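Local coordinates for protein TRAP dicarboxylate transporter, DctP subunit (Ochrobactrum anthropi, PDB 4P47) that probably binds an organic acid in the periplasm and hands it to the membrane subunits of a TRAP transporter, at residues Lys103-Val108 against Lys134-Thr139; Gly129-Lys134 against Val324-Ala329; Lys56-Gly61 against Ile260-Val265. All blocks are in the same frame, centred on the assembly; numbering follows the deposited sequence.

Contact 1: residues Lys103-Val108 against Lys134-Thr139; sequences KAFEAV and KRLPDT
The carbonyl oxygen of Leu136, a residue that also packs against Phe105, is gripped by two donors from Thr139. The backbone N of Thr139 reaches Leu136 O at 2.9 Å and closes a 3-10 turn, while Thr139 OG1 donates to Leu136 O at 2.7 Å, lying in the carbonyl plane on a lone pair with a C=O...O angle of 135°. This doubly tied turn ends the link between helix 127-133 and strand 141-156 in a periplasmic binding protein fold of the TRAP type, and it pins the Leu136 carbonyl where the chain turns toward the strand. The isobutyl group of Leu136 crosses the Phe105 ring at about a right angle: its CD2 comes to 3.9 Å from Phe105 CE1, and its CD1 to 4.0 Å from Phe105 CZ, so both methyls approach the CE1-CZ side of the ring obliquely and from one side of its plane. Ile241 of strand 229-245 packs against both residues and continues the core beneath the loops, and Leu132 touches Phe105 and Ala104.

Arg135 takes the more exposed flank. Its chain is extended from CG to NE and then turns at chi4 (-88°), which sets the guanidinium across the line of the chain and lets the methyl of Ala104 rest over one of its faces. Thr323 of helix 321-336 packs on both Ala104 and Arg135. The Arg135 contact is thus one of van der Waals packing, made by CD and the NE side of the guanidinium face: Ala104 CB sits 3.7 Å from Arg135 CD and 3.8 Å from Arg135 NE.

Contact 2: residues Gly129-Lys134 against Val324-Ala329; sequences GTNLMK and VDELFA
The amide of Asn131 and the carboxylate of Glu326 lie nearly in one plane, only 17° apart, and meet through the amide nitrogen and both carboxylate oxygens. The pairing is therefore lateral, with neither group stacked over the other's face. Asn131 ND2 donates a weak hydrogen bond to Glu326 OE1 at 3.2 Å; it is nearly straight, with an N-H...O angle of 166°. The second oxygen is close as well, since Glu326 OE2 stands 2.9 Å from Asn131 ND2, so that the nitrogen faces the forked end of the acid. Nearer the backbone, Asn131 CB lies 3.9 Å from Glu326 OE1.

Reach explains the pairing. The helix backbones are well separated here, the nearest CA atoms, those of Asn131 and Glu326, being 9.8 Å apart. The glutamate covers about half the distance by running extended beyond CG, with CG anti to the backbone N (chi1 169°), and Asn131, whose side chain points toward it, supplies the rest. Pro127, at the start of the partner helix, touches the same glutamate side chain. Replacing Glu326 by an alanine is likely to leave Asn131 ND2 without its carboxylate mate and the amide freer to turn.

Beside this surface pair the same helices also meet through carbon, where the buried Leu327 packs on Phe128. The contact thus exemplifies a polar side-chain pair at the surface, bridging two helices that are far apart in sequence, here helix 127-133 and helix 321-336 near the end of the chain, packed on the outside of a TRAP-type solute-binding fold.

Contact 3: residues Lys56-Gly61 against Ile260-Val265; sequences KEKSGG and IEQAAV
Lys58 sends its chain out straight, CG lying anti to the carbonyl carbon (chi1 -72°), and bends only at the last torsion (chi4 -76°), which swings NZ round toward Gln262. The glutamine in turn runs extended beyond CG and presents OE1 to it. The two residues belong to the C-terminal end of helix 43-58 and to helix 254-288, the very long helix of TRAP solute-binding proteins, part of which is predicted to be a coiled coil. Lys58 NZ donates to Gln262 OE1 at 2.9 Å, approaching the carbonyl from the side at a C=O...N angle of 134° and tilted slightly out of its plane.

The bond has an aliphatic underside. Lys58 CE lies 3.8 Å from Gln262 CB, so the lysine leans along the base of its partner as well as touching its end. Val259 and Glu266 also contact the lysine, placing it across the surface of the long helix. Ala263, one residue on, turns its methyl inward and packs against Phe51, Leu54 and Val55; the lysine-glutamine pair therefore lies at the border of a hydrophobic helix-helix seam.

Helix 43-58 stops just beyond the lysine, in a Schellman motif whose Gly60 has positive phi. Gly61 N bonds back to Lys56 O at 2.9 Å and Gly60 N to Glu57 O at 3.1 Å, and the chain leaves helical geometry at Gly60, two residues after the lysine. Where segments 56-61 and 260-265 come nearest, at Lys58 and Ala263, the lysine still clears the backbone opposite: Lys58 CE remains 4.2 Å from Ala263 N.

Burial sorts the chemistry of these three contacts. Contact 1 is largely core, its meeting surfaces made of carbon with one arginine at the margin, whereas contact 2 is a polar pairing at the surface and contact 3 a lysine-amide bond beside a buried alanine. Contacts 1 and 2 are neighbours: their centres are about 10 Å apart, and helix 127-133, which carries the asparagine of contact 2, leads directly into the second segment of contact 1, so one short helix serves both. Contact 3 stands apart, its centre about 26 Å from that of contact 1 and 28 Å from that of contact 2, and joins a different pair of helices.

Contact 1: residues Lys103-Val108 against Lys134-Thr139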
ATOM      1  N   LYS A 103     -12.036  -3.482  11.162  1.00 12.32           N
ATOM      2  CA  LYS A 103     -10.891  -4.325  11.495  1.00 11.30           C
ATOM      3  C   LYS A 103     -10.453  -5.284  10.391  1.00 12.00           C
ATOM      4  O   LYS A 103      -9.263  -5.634  10.307  1.00 11.08           O
ATOM      5  CB  LYS A 103     -11.198  -5.131  12.762  1.00 17.85           C
ATOM      6  CG  LYS A 103     -10.623  -4.509  13.997  1.00 33.98           C
ATOM      7  CD  LYS A 103      -9.102  -4.603  14.000  1.00 33.01           C
ATOM      8  CE  LYS A 103      -8.505  -3.533  14.886  1.00 40.44           C
ATOM      9  NZ  LYS A 103      -9.279  -3.353  16.150  1.00 44.77           N
ATOM     10  N   ALA A 104     -11.393  -5.711   9.557  1.00  9.55           N
ATOM     11  CA  ALA A 104     -11.069  -6.629   8.482  1.00 10.06           C
ATOM     12  C   ALA A 104      -9.976  -6.055   7.572  1.00  7.86           C
ATOM     13  O   ALA A 104      -9.243  -6.840   6.973  1.00  9.91           O
ATOM     14  CB  ALA A 104     -12.321  -6.988   7.689  1.00 11.92           C
ATOM     15  N   PHE A 105      -9.893  -4.731   7.452  1.00  8.30           N
ATOM     16  CA  PHE A 105      -8.870  -4.133   6.601  1.00  6.70           C
ATOM     17  C   PHE A 105      -7.446  -4.421   7.085  1.00  8.18           C
ATOM     18  O   PHE A 105      -6.505  -4.256   6.311  1.00  7.68           O
ATOM     19  CB  PHE A 105      -9.099  -2.638   6.434  1.00  8.08           C
ATOM     20  CG  PHE A 105     -10.055  -2.302   5.331  1.00  7.78           C
ATOM     21  CD1 PHE A 105     -11.424  -2.250   5.565  1.00  9.11           C
ATOM     22  CD2 PHE A 105      -9.598  -2.056   4.062  1.00 10.18           C
ATOM     23  CE1 PHE A 105     -12.310  -1.948   4.543  1.00  8.67           C
ATOM     24  CE2 PHE A 105     -10.497  -1.753   3.036  1.00  9.13           C
ATOM     25  CZ  PHE A 105     -11.853  -1.701   3.291  1.00  9.53           C
ATOM     26  N   GLU A 106      -7.254  -4.871   8.319  1.00  7.78           N
ATOM     27  CA  GLU A 106      -5.926  -5.296   8.755  1.00  7.00           C
ATOM     28  C   GLU A 106      -5.395  -6.428   7.905  1.00  8.67           C
ATOM     29  O   GLU A 106      -4.175  -6.625   7.818  1.00  8.55           O
ATOM     30  CB  GLU A 106      -5.979  -5.688  10.226  1.00  9.52           C
ATOM     31  CG  GLU A 106      -4.672  -6.083  10.856  1.00 10.30           C
ATOM     32  CD  GLU A 106      -4.817  -6.284  12.345  1.00 13.43           C
ATOM     33  OE1 GLU A 106      -5.488  -7.267  12.747  1.00 14.30           O
ATOM     34  OE2 GLU A 106      -4.278  -5.465  13.101  1.00 19.12           O
ATOM     35  N   ALA A 107      -6.288  -7.138   7.222  1.00  7.60           N
ATOM     36  CA  ALA A 107      -5.849  -8.216   6.348  1.00  8.51           C
ATOM     37  C   ALA A 107      -4.858  -7.719   5.277  1.00  8.79           C
ATOM     38  O   ALA A 107      -3.976  -8.465   4.858  1.00  8.37           O
ATOM     39  CB  ALA A 107      -7.047  -8.928   5.679  1.00  8.57           C
ATOM     40  N   VAL A 108      -4.995  -6.478   4.810  1.00  7.11           N
ATOM     41  CA  VAL A 108      -4.109  -6.020   3.732  1.00  7.02           C
ATOM     42  C   VAL A 108      -2.686  -5.779   4.211  1.00  6.78           C
ATOM     43  O   VAL A 108      -1.778  -5.667   3.399  1.00  7.42           O
ATOM     44  CB  VAL A 108      -4.619  -4.756   3.000  1.00  7.06           C
ATOM     45  CG1 VAL A 108      -6.045  -4.953   2.486  1.00  8.92           C
ATOM     46  CG2 VAL A 108      -4.510  -3.498   3.844  1.00  7.65           C
ATOM     47  N   LYS A 134     -17.372  -3.524   0.986  1.00  9.57           N
ATOM     48  CA  LYS A 134     -18.756  -3.614   1.426  1.00 11.71           C
ATOM     49  C   LYS A 134     -18.970  -3.246   2.889  1.00 10.58           C
ATOM     50  O   LYS A 134     -20.070  -2.911   3.301  1.00 13.30           O
ATOM     51  CB  LYS A 134     -19.306  -5.013   1.131  1.00 14.56           C
ATOM     52  CG  LYS A 134     -19.479  -5.237  -0.364  1.00 22.99           C
ATOM     53  CD  LYS A 134     -20.634  -6.170  -0.704  1.00 36.04           C
ATOM     54  CE  LYS A 134     -20.182  -7.606  -0.823  1.00 33.58           C
ATOM     55  NZ  LYS A 134     -21.271  -8.464  -1.394  1.00 27.32           N
ATOM     56  N   ARG A 135     -17.897  -3.280   3.672  1.00 10.05           N
ATOM     57  CA  ARG A 135     -17.948  -2.951   5.082  1.00 10.73           C
ATOM     58  C   ARG A 135     -17.880  -1.441   5.349  1.00 10.46           C
ATOM     59  O   ARG A 135     -18.047  -0.992   6.490  1.00 13.13           O
ATOM     60  CB  ARG A 135     -16.791  -3.665   5.812  1.00 11.16           C
ATOM     61  CG  ARG A 135     -16.835  -5.192   5.658  1.00 13.62           C
ATOM     62  CD  ARG A 135     -15.554  -5.914   6.138  1.00 14.93           C
ATOM     63  NE  ARG A 135     -15.661  -7.361   5.916  1.00 14.90           N
ATOM     64  CZ  ARG A 135     -16.191  -8.212   6.791  1.00 21.65           C
ATOM     65  NH1 ARG A 135     -16.643  -7.773   7.958  1.00 18.11           N
ATOM     66  NH2 ARG A 135     -16.274  -9.504   6.499  1.00 20.55           N
ATOM     67  N   LEU A 136     -17.641  -0.641   4.311  1.00  9.28           N
ATOM     68  CA  LEU A 136     -17.389   0.782   4.506  1.00 11.15           C
ATOM     69  C   LEU A 136     -18.635   1.649   4.716  1.00  9.20           C
ATOM     70  O   LEU A 136     -18.571   2.586   5.504  1.00  9.44           O
ATOM     71  CB  LEU A 136     -16.503   1.339   3.375  1.00  8.52           C
ATOM     72  CG  LEU A 136     -15.058   0.831   3.441  1.00  8.27           C
ATOM     73  CD1 LEU A 136     -14.327   1.243   2.163  1.00  9.72           C
ATOM     74  CD2 LEU A 136     -14.318   1.344   4.660  1.00 11.46           C
ATOM     75  N   PRO A 137     -19.735   1.393   3.978  1.00 10.41           N
ATOM     76  CA  PRO A 137     -20.871   2.327   4.056  1.00 11.18           C
ATOM     77  C   PRO A 137     -21.397   2.565   5.475  1.00 10.59           C
ATOM     78  O   PRO A 137     -21.710   3.703   5.821  1.00 12.87           O
ATOM     79  CB  PRO A 137     -21.905   1.684   3.137  1.00 13.25           C
ATOM     80  CG  PRO A 137     -21.065   1.014   2.096  1.00 10.65           C
ATOM     81  CD  PRO A 137     -19.903   0.446   2.856  1.00  9.88           C
ATOM     82  N   ASP A 138     -21.423   1.531   6.308  1.00 10.84           N
ATOM     83  CA  ASP A 138     -21.914   1.704   7.679  1.00 13.58           C
ATOM     84  C   ASP A 138     -21.047   2.654   8.498  1.00 17.59           C
ATOM     85  O   ASP A 138     -21.487   3.169   9.520  1.00 18.22           O
ATOM     86  CB  ASP A 138     -22.040   0.357   8.394  1.00 16.89           C
ATOM     87  CG  ASP A 138     -23.205  -0.466   7.884  1.00 22.18           C
ATOM     88  OD1 ASP A 138     -24.070   0.096   7.181  1.00 21.62           O
ATOM     89  OD2 ASP A 138     -23.239  -1.674   8.193  1.00 23.59           O
ATOM     90  N   THR A 139     -19.817   2.889   8.050  1.00 11.64           N
ATOM     91  CA  THR A 139     -18.907   3.801   8.738  1.00 13.91           C
ATOM     92  C   THR A 139     -18.865   5.191   8.100  1.00 12.24           C
ATOM     93  O   THR A 139     -18.037   6.015   8.513  1.00 15.20           O
ATOM     94  CB  THR A 139     -17.467   3.242   8.804  1.00 11.24           C
ATOM     95  OG1 THR A 139     -16.843   3.323   7.512  1.00 13.63           O
ATOM     96  CG2 THR A 139     -17.447   1.798   9.279  1.00 14.51           C
TER

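Contact 2: residues Gly129-Lys134 against Val324-Ala329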
ATOM      1  N   GLY A 129     -10.916  -7.884  -2.124  1.00  8.91           N
ATOM      2  CA  GLY A 129     -10.983  -6.435  -2.024  1.00  8.69           C
ATOM      3  C   GLY A 129     -12.405  -5.912  -2.015  1.00  8.49           C
ATOM      4  O   GLY A 129     -12.730  -4.929  -1.340  1.00  8.42           O
ATOM      5  N   THR A 130     -13.262  -6.550  -2.806  1.00  8.44           N
ATOM      6  CA  THR A 130     -14.642  -6.131  -2.935  1.00  8.95           C
ATOM      7  C   THR A 130     -15.414  -6.316  -1.637  1.00 11.27           C
ATOM      8  O   THR A 130     -16.154  -5.438  -1.200  1.00 10.92           O
ATOM      9  CB  THR A 130     -15.300  -6.882  -4.091  1.00 10.36           C
ATOM     10  OG1 THR A 130     -14.585  -6.577  -5.300  1.00 11.47           O
ATOM     11  CG2 THR A 130     -16.773  -6.486  -4.248  1.00 13.65           C
ATOM     12  N   ASN A 131     -15.199  -7.443  -0.979  1.00  9.76           N
ATOM     13  CA  ASN A 131     -15.882  -7.711   0.271  1.00  9.93           C
ATOM     14  C   ASN A 131     -15.397  -6.822   1.411  1.00 10.53           C
ATOM     15  O   ASN A 131     -16.161  -6.496   2.308  1.00 12.35           O
ATOM     16  CB  ASN A 131     -15.794  -9.205   0.627  1.00  9.81           C
ATOM     17  CG  ASN A 131     -16.666 -10.056  -0.260  1.00 13.93           C
ATOM     18  OD1 ASN A 131     -17.623  -9.566  -0.838  1.00 15.74           O
ATOM     19  ND2 ASN A 131     -16.332 -11.332  -0.380  1.00 18.88           N
ATOM     20  N   LEU A 132     -14.145  -6.391   1.359  1.00  9.43           N
ATOM     21  CA  LEU A 132     -13.699  -5.404   2.318  1.00  8.88           C
ATOM     22  C   LEU A 132     -14.476  -4.104   2.117  1.00 10.68           C
ATOM     23  O   LEU A 132     -14.955  -3.509   3.081  1.00 10.34           O
ATOM     24  CB  LEU A 132     -12.198  -5.135   2.188  1.00  9.30           C
ATOM     25  CG  LEU A 132     -11.261  -6.207   2.755  1.00  9.49           C
ATOM     26  CD1 LEU A 132      -9.830  -5.849   2.464  1.00 10.28           C
ATOM     27  CD2 LEU A 132     -11.480  -6.364   4.250  1.00 10.22           C
ATOM     28  N   MET A 133     -14.590  -3.650   0.874  1.00  8.48           N
ATOM     29  CA  MET A 133     -15.272  -2.378   0.598  1.00  8.96           C
ATOM     30  C   MET A 133     -16.726  -2.370   1.022  1.00 10.95           C
ATOM     31  O   MET A 133     -17.267  -1.338   1.384  1.00 10.41           O
ATOM     32  CB  MET A 133     -15.156  -2.018  -0.885  1.00 11.13           C
ATOM     33  CG  MET A 133     -13.756  -1.636  -1.271  1.00 11.66           C
ATOM     34  SD  MET A 133     -13.640  -0.820  -2.855  1.00 21.87           S
ATOM     35  CE  MET A 133     -14.382  -2.044  -3.916  1.00 32.56           C
ATOM     36  N   LYS A 134     -17.372  -3.524   0.986  1.00  9.57           N
ATOM     37  CA  LYS A 134     -18.756  -3.614   1.426  1.00 11.71           C
ATOM     38  C   LYS A 134     -18.970  -3.246   2.889  1.00 10.58           C
ATOM     39  O   LYS A 134     -20.070  -2.911   3.301  1.00 13.30           O
ATOM     40  CB  LYS A 134     -19.306  -5.013   1.131  1.00 14.56           C
ATOM     41  CG  LYS A 134     -19.479  -5.237  -0.364  1.00 22.99           C
ATOM     42  CD  LYS A 134     -20.634  -6.170  -0.704  1.00 36.04           C
ATOM     43  CE  LYS A 134     -20.182  -7.606  -0.823  1.00 33.58           C
ATOM     44  NZ  LYS A 134     -21.271  -8.464  -1.394  1.00 27.32           N
ATOM     45  N   VAL A 324     -10.161 -13.992   6.352  1.00 12.32           N
ATOM     46  CA  VAL A 324      -8.880 -14.689   6.194  1.00 12.57           C
ATOM     47  C   VAL A 324      -8.978 -15.946   5.314  1.00 12.86           C
ATOM     48  O   VAL A 324      -8.108 -16.181   4.474  1.00 14.12           O
ATOM     49  CB  VAL A 324      -8.270 -15.011   7.568  1.00 13.06           C
ATOM     50  CG1 VAL A 324      -6.992 -15.815   7.420  1.00 16.91           C
ATOM     51  CG2 VAL A 324      -8.004 -13.724   8.324  1.00 14.75           C
ATOM     52  N   ASP A 325     -10.003 -16.777   5.513  1.00 14.53           N
ATOM     53  CA  ASP A 325     -10.145 -17.984   4.699  1.00 14.57           C
ATOM     54  C   ASP A 325     -10.276 -17.669   3.223  1.00 14.21           C
ATOM     55  O   ASP A 325      -9.658 -18.338   2.376  1.00 16.58           O
ATOM     56  CB  ASP A 325     -11.383 -18.781   5.108  1.00 19.37           C
ATOM     57  CG  ASP A 325     -11.258 -19.422   6.473  1.00 24.02           C
ATOM     58  OD1 ASP A 325     -10.134 -19.598   6.986  1.00 20.52           O
ATOM     59  OD2 ASP A 325     -12.320 -19.773   7.021  1.00 19.74           O
ATOM     60  N   GLU A 326     -11.077 -16.653   2.908  1.00 13.13           N
ATOM     61  CA  GLU A 326     -11.274 -16.215   1.523  1.00 20.69           C
ATOM     62  C   GLU A 326      -9.950 -15.762   0.908  1.00 17.13           C
ATOM     63  O   GLU A 326      -9.582 -16.158  -0.208  1.00 18.29           O
ATOM     64  CB  GLU A 326     -12.292 -15.074   1.472  1.00 23.60           C
ATOM     65  CG  GLU A 326     -12.383 -14.365   0.108  1.00 41.49           C
ATOM     66  CD  GLU A 326     -13.520 -13.346   0.033  1.00 38.16           C
ATOM     67  OE1 GLU A 326     -13.482 -12.336   0.773  1.00 33.90           O
ATOM     68  OE2 GLU A 326     -14.455 -13.558  -0.772  1.00 40.15           O
ATOM     69  N   LEU A 327      -9.232 -14.934   1.651  1.00 12.40           N
ATOM     70  CA  LEU A 327      -7.923 -14.456   1.224  1.00 12.30           C
ATOM     71  C   LEU A 327      -6.976 -15.628   0.959  1.00 12.61           C
ATOM     72  O   LEU A 327      -6.343 -15.711  -0.101  1.00 13.33           O
ATOM     73  CB  LEU A 327      -7.353 -13.534   2.294  1.00 12.88           C
ATOM     74  CG  LEU A 327      -5.943 -13.006   2.053  1.00 12.04           C
ATOM     75  CD1 LEU A 327      -5.868 -12.231   0.735  1.00 13.42           C
ATOM     76  CD2 LEU A 327      -5.502 -12.142   3.206  1.00 13.29           C
ATOM     77  N   PHE A 328      -6.903 -16.569   1.886  1.00 12.91           N
ATOM     78  CA  PHE A 328      -5.992 -17.698   1.711  1.00 15.82           C
ATOM     79  C   PHE A 328      -6.312 -18.530   0.468  1.00 19.22           C
ATOM     80  O   PHE A 328      -5.396 -18.991  -0.219  1.00 16.93           O
ATOM     81  CB  PHE A 328      -5.962 -18.558   2.972  1.00 21.23           C
ATOM     82  CG  PHE A 328      -5.183 -17.940   4.098  1.00 33.61           C
ATOM     83  CD1 PHE A 328      -4.725 -16.630   4.010  1.00 35.30           C
ATOM     84  CD2 PHE A 328      -4.896 -18.668   5.242  1.00 46.44           C
ATOM     85  CE1 PHE A 328      -4.006 -16.063   5.039  1.00 41.77           C
ATOM     86  CE2 PHE A 328      -4.174 -18.104   6.277  1.00 42.87           C
ATOM     87  CZ  PHE A 328      -3.730 -16.808   6.175  1.00 43.05           C
ATOM     88  N   ALA A 329      -7.594 -18.696   0.159  1.00 17.55           N
ATOM     89  CA  ALA A 329      -8.004 -19.369  -1.078  1.00 20.87           C
ATOM     90  C   ALA A 329      -7.557 -18.614  -2.337  1.00 19.46           C
ATOM     91  O   ALA A 329      -7.017 -19.205  -3.292  1.00 19.76           O
ATOM     92  CB  ALA A 329      -9.522 -19.564  -1.081  1.00 23.97           C
TER

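Contact 3: residues Lys56-Gly61 against Ile260-Val265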
ATOM      1  N   LYS A  56     -13.879  15.374 -15.521  1.00  8.41           N
ATOM      2  CA  LYS A  56     -14.144  16.607 -16.239  1.00  7.67           C
ATOM      3  C   LYS A  56     -14.697  16.291 -17.631  1.00  7.48           C
ATOM      4  O   LYS A  56     -15.675  16.893 -18.064  1.00  8.99           O
ATOM      5  CB  LYS A  56     -12.844  17.400 -16.317  1.00  8.60           C
ATOM      6  CG  LYS A  56     -12.919  18.710 -17.095  1.00 11.91           C
ATOM      7  CD  LYS A  56     -11.642  19.518 -16.810  1.00 17.64           C
ATOM      8  CE  LYS A  56     -11.683  20.925 -17.370  1.00 22.45           C
ATOM      9  NZ  LYS A  56     -11.608  20.889 -18.832  1.00 16.34           N
ATOM     10  N   GLU A  57     -14.090  15.328 -18.309  1.00  7.58           N
ATOM     11  CA  GLU A  57     -14.502  14.960 -19.660  1.00  8.51           C
ATOM     12  C   GLU A  57     -15.875  14.312 -19.644  1.00  8.48           C
ATOM     13  O   GLU A  57     -16.791  14.739 -20.353  1.00  9.94           O
ATOM     14  CB  GLU A  57     -13.468  14.029 -20.299  1.00 10.13           C
ATOM     15  CG  GLU A  57     -12.156  14.725 -20.638  1.00  9.79           C
ATOM     16  CD  GLU A  57     -11.036  13.756 -21.000  1.00 17.19           C
ATOM     17  OE1 GLU A  57     -11.278  12.525 -21.060  1.00 16.97           O
ATOM     18  OE2 GLU A  57      -9.891  14.218 -21.193  1.00 14.08           O
ATOM     19  N   LYS A  58     -16.042  13.310 -18.789  1.00  8.02           N
ATOM     20  CA  LYS A  58     -17.262  12.513 -18.799  1.00  9.30           C
ATOM     21  C   LYS A  58     -18.458  13.312 -18.362  1.00  9.05           C
ATOM     22  O   LYS A  58     -19.578  13.020 -18.777  1.00 10.84           O
ATOM     23  CB  LYS A  58     -17.098  11.318 -17.858  1.00  8.92           C
ATOM     24  CG  LYS A  58     -16.162  10.259 -18.367  1.00  8.18           C
ATOM     25  CD  LYS A  58     -15.893   9.231 -17.244  1.00 11.14           C
ATOM     26  CE  LYS A  58     -14.965   8.115 -17.679  1.00  9.13           C
ATOM     27  NZ  LYS A  58     -15.609   7.103 -18.535  1.00 11.64           N
ATOM     28  N   SER A  59     -18.238  14.323 -17.528  1.00  9.14           N
ATOM     29  CA  SER A  59     -19.316  15.164 -17.025  1.00  9.70           C
ATOM     30  C   SER A  59     -19.523  16.433 -17.852  1.00  8.43           C
ATOM     31  O   SER A  59     -20.349  17.271 -17.503  1.00 10.66           O
ATOM     32  CB  SER A  59     -19.068  15.592 -15.563  1.00 10.19           C
ATOM     33  OG  SER A  59     -17.988  16.497 -15.436  1.00  9.40           O
ATOM     34  N   GLY A  60     -18.739  16.597 -18.919  1.00  9.02           N
ATOM     35  CA  GLY A  60     -18.777  17.825 -19.698  1.00  9.67           C
ATOM     36  C   GLY A  60     -18.538  19.074 -18.862  1.00  9.58           C
ATOM     37  O   GLY A  60     -19.131  20.129 -19.111  1.00 11.79           O
ATOM     38  N   GLY A  61     -17.651  18.965 -17.872  1.00  8.27           N
ATOM     39  CA  GLY A  61     -17.279  20.094 -17.034  1.00 12.39           C
ATOM     40  C   GLY A  61     -18.209  20.359 -15.856  1.00 10.73           C
ATOM     41  O   GLY A  61     -17.944  21.276 -15.090  1.00 14.74           O
ATOM     42  N   ILE A 260     -18.039   8.938 -11.723  1.00  7.23           N
ATOM     43  CA  ILE A 260     -17.007   8.842 -10.701  1.00  6.88           C
ATOM     44  C   ILE A 260     -16.426   7.443 -10.647  1.00  6.95           C
ATOM     45  O   ILE A 260     -15.214   7.281 -10.573  1.00  6.53           O
ATOM     46  CB  ILE A 260     -17.552   9.298  -9.325  1.00  6.52           C
ATOM     47  CG1 ILE A 260     -17.844  10.804  -9.368  1.00  8.79           C
ATOM     48  CG2 ILE A 260     -16.575   8.959  -8.210  1.00  8.15           C
ATOM     49  CD1 ILE A 260     -18.724  11.245  -8.258  1.00  9.40           C
ATOM     50  N   GLU A 261     -17.292   6.428 -10.710  1.00  6.63           N
ATOM     51  CA  GLU A 261     -16.860   5.025 -10.698  1.00  7.71           C
ATOM     52  C   GLU A 261     -16.039   4.700 -11.934  1.00  7.00           C
ATOM     53  O   GLU A 261     -14.970   4.119 -11.845  1.00  7.23           O
ATOM     54  CB  GLU A 261     -18.075   4.090 -10.623  1.00  7.56           C
ATOM     55  CG  GLU A 261     -18.772   4.174  -9.280  1.00  9.38           C
ATOM     56  CD  GLU A 261     -20.143   3.546  -9.268  1.00  9.63           C
ATOM     57  OE1 GLU A 261     -20.824   3.570 -10.310  1.00 11.13           O
ATOM     58  OE2 GLU A 261     -20.552   3.057  -8.202  1.00 12.67           O
ATOM     59  N   GLN A 262     -16.522   5.099 -13.108  1.00  7.83           N
ATOM     60  CA  GLN A 262     -15.782   4.830 -14.338  1.00  8.31           C
ATOM     61  C   GLN A 262     -14.389   5.445 -14.264  1.00  7.56           C
ATOM     62  O   GLN A 262     -13.385   4.824 -14.632  1.00  8.61           O
ATOM     63  CB  GLN A 262     -16.522   5.394 -15.562  1.00  9.69           C
ATOM     64  CG  GLN A 262     -17.809   4.662 -15.878  1.00 10.56           C
ATOM     65  CD  GLN A 262     -18.690   5.433 -16.828  1.00 11.14           C
ATOM     66  OE1 GLN A 262     -18.251   6.383 -17.470  1.00 11.70           O
ATOM     67  NE2 GLN A 262     -19.940   5.014 -16.929  1.00 14.37           N
ATOM     68  N   ALA A 263     -14.331   6.694 -13.808  1.00  7.43           N
ATOM     69  CA  ALA A 263     -13.064   7.398 -13.724  1.00  8.34           C
ATOM     70  C   ALA A 263     -12.133   6.748 -12.698  1.00  6.37           C
ATOM     71  O   ALA A 263     -10.924   6.665 -12.923  1.00  7.33           O
ATOM     72  CB  ALA A 263     -13.310   8.866 -13.395  1.00  8.45           C
ATOM     73  N   ALA A 264     -12.683   6.291 -11.578  1.00  6.03           N
ATOM     74  CA  ALA A 264     -11.840   5.670 -10.559  1.00  6.87           C
ATOM     75  C   ALA A 264     -11.180   4.396 -11.067  1.00  6.87           C
ATOM     76  O   ALA A 264      -9.993   4.153 -10.793  1.00  6.36           O
ATOM     77  CB  ALA A 264     -12.649   5.364  -9.328  1.00  7.55           C
ATOM     78  N   VAL A 265     -11.911   3.568 -11.800  1.00  7.68           N
ATOM     79  CA  VAL A 265     -11.336   2.295 -12.255  1.00  9.06           C
ATOM     80  C   VAL A 265     -10.439   2.487 -13.473  1.00  8.55           C
ATOM     81  O   VAL A 265      -9.439   1.788 -13.610  1.00  9.65           O
ATOM     82  CB  VAL A 265     -12.408   1.187 -12.510  1.00 12.13           C
ATOM     83  CG1 VAL A 265     -13.142   0.878 -11.231  1.00 11.58           C
ATOM     84  CG2 VAL A 265     -13.369   1.559 -13.618  1.00 17.79           C
TER